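N-terminal acetyltransferase B complex subunit NAT3 (Candida albicans, PDB 5K04) probably acts as the catalytic subunit of the NatB complex, transferring an acetyl group from acetyl-coenzyme A to the N-terminal amino group of its protein substrates. Local coordinates at residues W39-Y44 / E96-Q102; E70-I75 / T106-F112. All coordinates share one frame; numbering follows the deposited sequence.

How the interactions relate
From the N terminus, the chain leaves helix 29-38, turns through 39-42 and enters strand 43-48; two antiparallel strands, 53-65 and 70-80, follow before helix 89-96 begins the crossover that leads to strand 108-114. Interaction 1 closes this first loop, setting the end of that helix and the start of helix 101-104 against W39-Y44. Interaction 2 starts inside the loop, at E70-I75, and ends beyond it, at T106-F112, so the two contacts cross rather than nest. They also touch: L97 packs on I75, with L97 CD1 3.6 Å from I75 CG1, and E98 on I109. Together they fasten the crossover to one sheet at strands 43-48, 70-80 and 108-114.

Interaction 1 (W39-Y44 / E96-Q102); sequences WPQLFY and ELENLTQ
Y44, L42 and Q41 meet E96, L97, L100 and Q102 where the crossover connection of the GNAT fold, running from helix 89-96 into helix 101-104, packs against the start of strand 43-48. Apolar contact dominates. L100 reaches in with CD1, which sits 3.6 Å from L42 CD2, the two leucine side chains running antiparallel past one another; the same methyl lies 3.9 Å from Y44 CE2. With Y44 CG held between backbone N and carbonyl carbon (chi1 48°), the phenol extends to the crossover. L97 CD2 meets the ring's edge near its plane, while E96 lays its CG 3.8 Å from Y44 CZ, its carboxylate plane turned 86° from the ring.

Among the polar groups, Y44 OH is hydrogen-bonded to L93 O of helix 89-96, which ties the strand to that helix. E96 OE2 accepts a bond from N99 ND2 at 3.0 Å, arriving from above the carboxylate plane; N99 ND2 also bonds K244 O of the partner subunit, and E96 itself packs on F245 of that chain.

At the other end, Q102 stretches out fully, its OE1 near Q41 CB and L42 CD2, and its NE2 comes to the edge of the W39 indole, 4.0 Å from W39 CD1.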
loop_
_atom_site.group_PDB
_atom_site.type_symbol
_atom_site.label_atom_id
_atom_site.label_comp_id
_atom_site.label_asym_id
_atom_site.label_seq_id
_atom_site.Cartn_x
_atom_site.Cartn_y
_atom_site.Cartn_z
ATOM N N TRP B 39 -14.275 2.753 -17.169
ATOM C CA TRP B 39 -14.758 1.419 -17.526
ATOM C C TRP B 39 -14.696 0.524 -16.296
ATOM O O TRP B 39 -13.937 -0.452 -16.256
ATOM C CB TRP B 39 -13.949 0.829 -18.684
ATOM C CG TRP B 39 -13.667 1.849 -19.731
ATOM C CD1 TRP B 39 -14.488 2.220 -20.760
ATOM C CD2 TRP B 39 -12.489 2.665 -19.839
ATOM N NE1 TRP B 39 -13.896 3.221 -21.500
ATOM C CE2 TRP B 39 -12.667 3.510 -20.960
ATOM C CE3 TRP B 39 -11.305 2.767 -19.091
ATOM C CZ2 TRP B 39 -11.703 4.447 -21.358
ATOM C CZ3 TRP B 39 -10.336 3.691 -19.491
ATOM C CH2 TRP B 39 -10.550 4.525 -20.610
ATOM N N PRO B 40 -15.514 0.818 -15.278
ATOM C CA PRO B 40 -15.400 0.071 -14.009
ATOM C C PRO B 40 -15.689 -1.416 -14.124
ATOM O O PRO B 40 -15.135 -2.200 -13.338
ATOM C CB PRO B 40 -16.417 0.766 -13.090
ATOM C CG PRO B 40 -17.280 1.615 -13.988
ATOM C CD PRO B 40 -16.492 1.926 -15.207
ATOM N N GLN B 41 -16.552 -1.832 -15.061
ATOM C CA GLN B 41 -16.849 -3.256 -15.214
ATOM C C GLN B 41 -15.734 -4.035 -15.913
ATOM O O GLN B 41 -15.747 -5.273 -15.878
ATOM C CB GLN B 41 -18.151 -3.445 -15.986
ATOM C CG GLN B 41 -19.381 -2.923 -15.268
ATOM C CD GLN B 41 -20.682 -3.386 -15.920
ATOM O OE1 GLN B 41 -20.819 -4.549 -16.311
ATOM N NE2 GLN B 41 -21.653 -2.469 -16.022
ATOM N N LEU B 42 -14.791 -3.345 -16.558
ATOM C CA LEU B 42 -13.741 -3.967 -17.355
ATOM C C LEU B 42 -12.440 -4.061 -16.573
ATOM O O LEU B 42 -11.368 -4.268 -17.152
ATOM C CB LEU B 42 -13.543 -3.201 -18.667
ATOM C CG LEU B 42 -14.812 -2.909 -19.507
ATOM C CD1 LEU B 42 -14.469 -2.505 -20.940
ATOM C CD2 LEU B 42 -15.777 -4.082 -19.525
ATOM N N PHE B 43 -12.527 -3.916 -15.261
ATOM C CA PHE B 43 -11.387 -4.011 -14.358
ATOM C C PHE B 43 -11.856 -4.956 -13.251
ATOM O O PHE B 43 -12.531 -4.560 -12.290
ATOM C CB PHE B 43 -10.966 -2.628 -13.844
ATOM C CG PHE B 43 -9.583 -2.587 -13.221
ATOM C CD1 PHE B 43 -8.890 -3.756 -12.927
ATOM C CD2 PHE B 43 -8.989 -1.362 -12.914
ATOM C CE1 PHE B 43 -7.635 -3.715 -12.347
ATOM C CE2 PHE B 43 -7.725 -1.306 -12.337
ATOM C CZ PHE B 43 -7.045 -2.492 -12.056
ATOM N N TYR B 44 -11.525 -6.226 -13.423
ATOM C CA TYR B 44 -11.930 -7.262 -12.493
ATOM C C TYR B 44 -10.745 -8.175 -12.223
ATOM O O TYR B 44 -9.766 -8.221 -12.977
ATOM C CB TYR B 44 -13.123 -8.080 -13.015
ATOM C CG TYR B 44 -12.964 -8.541 -14.442
ATOM C CD1 TYR B 44 -12.346 -9.753 -14.745
ATOM C CD2 TYR B 44 -13.435 -7.773 -15.491
ATOM C CE1 TYR B 44 -12.213 -10.186 -16.079
ATOM C CE2 TYR B 44 -13.298 -8.187 -16.825
ATOM C CZ TYR B 44 -12.687 -9.386 -17.109
ATOM O OH TYR B 44 -12.541 -9.773 -18.420
ATOM N N GLU B 96 -13.915 -13.728 -20.335
ATOM C CA GLU B 96 -14.980 -13.099 -19.552
ATOM C C GLU B 96 -15.399 -11.736 -20.119
ATOM O O GLU B 96 -16.541 -11.308 -19.921
ATOM C CB GLU B 96 -14.516 -12.956 -18.096
ATOM C CG GLU B 96 -15.353 -12.025 -17.204
ATOM C CD GLU B 96 -16.766 -12.529 -16.906
ATOM O OE1 GLU B 96 -17.558 -11.743 -16.334
ATOM O OE2 GLU B 96 -17.088 -13.698 -17.225
ATOM N N LEU B 97 -14.483 -11.030 -20.799
ATOM C CA LEU B 97 -14.843 -9.778 -21.464
ATOM C C LEU B 97 -16.025 -9.974 -22.408
ATOM O O LEU B 97 -16.931 -9.137 -22.468
ATOM C CB LEU B 97 -13.643 -9.236 -22.238
ATOM C CG LEU B 97 -12.508 -8.662 -21.399
ATOM C CD1 LEU B 97 -11.277 -8.426 -22.256
ATOM C CD2 LEU B 97 -12.957 -7.373 -20.767
ATOM N N GLU B 98 -16.036 -11.091 -23.137
ATOM C CA GLU B 98 -17.052 -11.353 -24.142
ATOM C C GLU B 98 -18.427 -11.586 -23.528
ATOM O O GLU B 98 -19.419 -11.586 -24.264
ATOM C CB GLU B 98 -16.598 -12.546 -24.999
ATOM C CG GLU B 98 -15.213 -12.322 -25.643
ATOM C CD GLU B 98 -14.667 -13.550 -26.384
ATOM O OE1 GLU B 98 -15.468 -14.429 -26.781
ATOM O OE2 GLU B 98 -13.431 -13.635 -26.568
ATOM N N ASN B 99 -18.502 -11.782 -22.199
ATOM C CA ASN B 99 -19.757 -11.894 -21.456
ATOM C C ASN B 99 -20.348 -10.553 -21.036
ATOM O O ASN B 99 -21.542 -10.491 -20.712
ATOM C CB ASN B 99 -19.547 -12.733 -20.193
ATOM C CG ASN B 99 -19.232 -14.186 -20.504
ATOM O OD1 ASN B 99 -19.490 -14.671 -21.617
ATOM N ND2 ASN B 99 -18.685 -14.895 -19.514
ATOM N N LEU B 100 -19.541 -9.494 -21.003
ATOM C CA LEU B 100 -19.998 -8.187 -20.553
ATOM C C LEU B 100 -20.729 -7.465 -21.680
ATOM O O LEU B 100 -20.254 -7.436 -22.822
ATOM C CB LEU B 100 -18.808 -7.374 -20.058
ATOM C CG LEU B 100 -17.955 -8.181 -19.072
ATOM C CD1 LEU B 100 -16.754 -7.384 -18.546
ATOM C CD2 LEU B 100 -18.802 -8.688 -17.913
ATOM N N THR B 101 -21.904 -6.911 -21.365
ATOM C CA THR B 101 -22.767 -6.376 -22.417
ATOM C C THR B 101 -22.172 -5.122 -23.033
ATOM O O THR B 101 -22.397 -4.836 -24.215
ATOM C CB THR B 101 -24.170 -6.083 -21.874
ATOM O OG1 THR B 101 -24.085 -5.143 -20.795
ATOM C CG2 THR B 101 -24.833 -7.360 -21.378
ATOM N N GLN B 102 -21.423 -4.368 -22.235
ATOM C CA GLN B 102 -20.679 -3.219 -22.728
ATOM C C GLN B 102 -19.678 -3.633 -23.809
ATOM O O GLN B 102 -19.506 -2.923 -24.809
ATOM C CB GLN B 102 -20.011 -2.559 -21.523
ATOM C CG GLN B 102 -18.922 -1.560 -21.778
ATOM C CD GLN B 102 -18.507 -0.869 -20.479
ATOM O OE1 GLN B 102 -18.642 -1.436 -19.390
ATOM N NE2 GLN B 102 -18.036 0.371 -20.589
#

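Interaction 2 (E70-I75 / T106-F112); sequences EWHTHI and TLFIDLF
H72 and F108 hold their rings nearly parallel across the two strands, 13° apart, but slid so far that they barely overlap. What covers the phenyl is H72 CB, 3.5 Å from the F108 ring centroid and almost on the normal, a CH-pi contact. R160 of strand 156-162 makes a cation-pi contact with the same phenyl.

Two residues along each strand, D110 sits at the edge of the H74 imidazole, its carboxylate turned 62° from the ring. H74 CG stands anti to the backbone N (chi1 -179°), bringing H74 ND1 to D110 OD1 at 2.8 Å in a bent bond that enters from above the carboxylate plane. H72 ND1 is 3.3 Å from D110 OD1 while making a weak bond to T73 O. D158 brings a second carboxylate near D110 OD2, with R160 also packed on D110. H74 then turns its edge to the face of F112 in an offset edge-to-face pair, H74 CE1 3.6 Å from F112 CE2.

These residues line one face of the parallel pair of a beta-alpha-beta crossover at the centre of the GNAT sheet; in GNAT enzymes these two strands splay apart towards the cofactor. T73 N donates to F108 O, D110 N to T73 O and I75 N to D110 O.

On the other face, with T73 and I109, T73 OG1 is buried against I109 CG2 and CG1 without a polar partner. I75 packs on I109, I75 CD1 4.0 Å from I109 CG2. Further along, L111 approaches both Y124, which binds coenzyme A, and the bound MES, while, consistent with the splay, a water bridges I75 O, at 2.8 Å, to F112 N.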
loop_
_atom_site.group_PDB
_atom_site.type_symbol
_atom_site.label_atom_id
_atom_site.label_comp_id
_atom_site.label_asym_id
_atom_site.label_seq_id
_atom_site.Cartn_x
_atom_site.Cartn_y
_atom_site.Cartn_z
ATOM N N GLU B 70 -18.455 3.899 -34.181
ATOM C CA GLU B 70 -17.979 2.519 -34.256
ATOM C C GLU B 70 -16.974 2.283 -33.134
ATOM O O GLU B 70 -15.918 2.925 -33.097
ATOM C CB GLU B 70 -17.367 2.260 -35.632
ATOM C CG GLU B 70 -16.238 1.259 -35.681
ATOM C CD GLU B 70 -15.947 0.830 -37.097
ATOM O OE1 GLU B 70 -16.562 1.397 -38.027
ATOM O OE2 GLU B 70 -15.117 -0.083 -37.280
ATOM N N TRP B 71 -17.299 1.362 -32.230
ATOM C CA TRP B 71 -16.580 1.170 -30.980
ATOM C C TRP B 71 -15.953 -0.217 -30.931
ATOM O O TRP B 71 -16.421 -1.159 -31.576
ATOM C CB TRP B 71 -17.515 1.358 -29.770
ATOM C CG TRP B 71 -17.818 2.778 -29.490
ATOM C CD1 TRP B 71 -18.680 3.585 -30.179
ATOM C CD2 TRP B 71 -17.255 3.585 -28.453
ATOM N NE1 TRP B 71 -18.690 4.845 -29.631
ATOM C CE2 TRP B 71 -17.824 4.870 -28.568
ATOM C CE3 TRP B 71 -16.341 3.343 -27.428
ATOM C CZ2 TRP B 71 -17.496 5.911 -27.707
ATOM C CZ3 TRP B 71 -16.010 4.373 -26.576
ATOM C CH2 TRP B 71 -16.585 5.642 -26.717
ATOM N N HIS B 72 -14.889 -0.324 -30.135
ATOM C CA HIS B 72 -14.229 -1.593 -29.874
ATOM C C HIS B 72 -13.694 -1.588 -28.450
ATOM O O HIS B 72 -13.501 -0.531 -27.844
ATOM C CB HIS B 72 -13.092 -1.847 -30.852
ATOM C CG HIS B 72 -11.928 -0.934 -30.662
ATOM N ND1 HIS B 72 -10.768 -1.327 -30.028
ATOM C CD2 HIS B 72 -11.746 0.360 -31.014
ATOM C CE1 HIS B 72 -9.919 -0.315 -30.004
ATOM N NE2 HIS B 72 -10.490 0.722 -30.592
ATOM N N THR B 73 -13.456 -2.785 -27.917
ATOM C CA THR B 73 -12.818 -2.924 -26.617
ATOM C C THR B 73 -11.332 -3.205 -26.801
ATOM O O THR B 73 -10.896 -3.760 -27.816
ATOM C CB THR B 73 -13.451 -4.025 -25.759
ATOM O OG1 THR B 73 -12.891 -5.279 -26.111
ATOM C CG2 THR B 73 -14.922 -4.086 -26.005
ATOM N N HIS B 74 -10.557 -2.797 -25.801
ATOM C CA HIS B 74 -9.111 -2.911 -25.830
ATOM C C HIS B 74 -8.643 -3.499 -24.511
ATOM O O HIS B 74 -9.066 -3.044 -23.443
ATOM C CB HIS B 74 -8.442 -1.555 -26.067
ATOM C CG HIS B 74 -6.951 -1.636 -26.125
ATOM N ND1 HIS B 74 -6.269 -1.901 -27.294
ATOM C CD2 HIS B 74 -6.012 -1.519 -25.156
ATOM C CE1 HIS B 74 -4.972 -1.929 -27.043
ATOM N NE2 HIS B 74 -4.791 -1.712 -25.752
ATOM N N ILE B 75 -7.791 -4.519 -24.594
ATOM C CA ILE B 75 -7.138 -5.088 -23.419
ATOM C C ILE B 75 -5.848 -4.313 -23.163
ATOM O O ILE B 75 -4.988 -4.229 -24.046
ATOM C CB ILE B 75 -6.847 -6.583 -23.619
ATOM C CG1 ILE B 75 -8.144 -7.382 -23.699
ATOM C CG2 ILE B 75 -5.996 -7.098 -22.480
ATOM C CD1 ILE B 75 -7.959 -8.749 -24.333
ATOM N N THR B 106 -19.628 -3.612 -28.613
ATOM C CA THR B 106 -18.564 -3.156 -29.487
ATOM C C THR B 106 -18.351 -4.176 -30.596
ATOM O O THR B 106 -18.937 -5.256 -30.604
ATOM C CB THR B 106 -17.275 -2.917 -28.715
ATOM O OG1 THR B 106 -16.721 -4.175 -28.323
ATOM C CG2 THR B 106 -17.547 -2.044 -27.501
ATOM N N LEU B 107 -17.518 -3.797 -31.561
ATOM C CA LEU B 107 -17.368 -4.556 -32.790
ATOM C C LEU B 107 -16.331 -5.664 -32.656
ATOM O O LEU B 107 -16.523 -6.767 -33.188
ATOM C CB LEU B 107 -16.980 -3.619 -33.934
ATOM C CG LEU B 107 -17.994 -2.643 -34.542
ATOM C CD1 LEU B 107 -17.388 -2.047 -35.798
ATOM C CD2 LEU B 107 -19.336 -3.317 -34.859
ATOM N N PHE B 108 -15.226 -5.380 -31.968
ATOM C CA PHE B 108 -14.155 -6.346 -31.789
ATOM C C PHE B 108 -13.411 -6.022 -30.509
ATOM O O PHE B 108 -13.605 -4.965 -29.904
ATOM C CB PHE B 108 -13.195 -6.352 -32.985
ATOM C CG PHE B 108 -12.526 -5.032 -33.238
ATOM C CD1 PHE B 108 -11.338 -4.707 -32.595
ATOM C CD2 PHE B 108 -13.081 -4.117 -34.125
ATOM C CE1 PHE B 108 -10.716 -3.487 -32.823
ATOM C CE2 PHE B 108 -12.463 -2.892 -34.363
ATOM C CZ PHE B 108 -11.275 -2.578 -33.710
ATOM N N ILE B 109 -12.549 -6.957 -30.108
ATOM C CA ILE B 109 -11.577 -6.747 -29.044
ATOM C C ILE B 109 -10.194 -6.749 -29.681
ATOM O O ILE B 109 -9.880 -7.621 -30.500
ATOM C CB ILE B 109 -11.685 -7.819 -27.946
ATOM C CG1 ILE B 109 -13.152 -8.041 -27.544
ATOM C CG2 ILE B 109 -10.858 -7.409 -26.724
ATOM C CD1 ILE B 109 -13.352 -9.103 -26.448
ATOM N N ASP B 110 -9.385 -5.750 -29.341
ATOM C CA ASP B 110 -8.005 -5.699 -29.792
ATOM C C ASP B 110 -7.069 -5.599 -28.586
ATOM O O ASP B 110 -7.502 -5.459 -27.433
ATOM C CB ASP B 110 -7.788 -4.540 -30.778
ATOM C CG ASP B 110 -7.524 -3.214 -30.094
ATOM O OD1 ASP B 110 -8.127 -2.947 -29.033
ATOM O OD2 ASP B 110 -6.701 -2.435 -30.616
ATOM N N LEU B 111 -5.772 -5.652 -28.882
ATOM C CA LEU B 111 -4.715 -5.706 -27.887
ATOM C C LEU B 111 -3.392 -5.568 -28.614
ATOM O O LEU B 111 -3.291 -5.812 -29.819
ATOM C CB LEU B 111 -4.737 -7.018 -27.102
ATOM C CG LEU B 111 -4.619 -8.236 -28.024
ATOM C CD1 LEU B 111 -3.174 -8.742 -28.174
ATOM C CD2 LEU B 111 -5.520 -9.347 -27.577
ATOM N N PHE B 112 -2.370 -5.221 -27.850
ATOM C CA PHE B 112 -1.014 -5.114 -28.357
ATOM C C PHE B 112 -0.170 -6.200 -27.722
ATOM O O PHE B 112 -0.173 -6.353 -26.499
ATOM C CB PHE B 112 -0.405 -3.748 -28.049
ATOM C CG PHE B 112 -1.117 -2.594 -28.714
ATOM C CD1 PHE B 112 -1.425 -2.624 -30.065
ATOM C CD2 PHE B 112 -1.455 -1.473 -27.986
ATOM C CE1 PHE B 112 -2.058 -1.570 -30.673
ATOM C CE2 PHE B 112 -2.091 -0.403 -28.588
ATOM C CZ PHE B 112 -2.397 -0.456 -29.940
HETATM O O HOH W 1 -2.353 -4.746 -24.710
#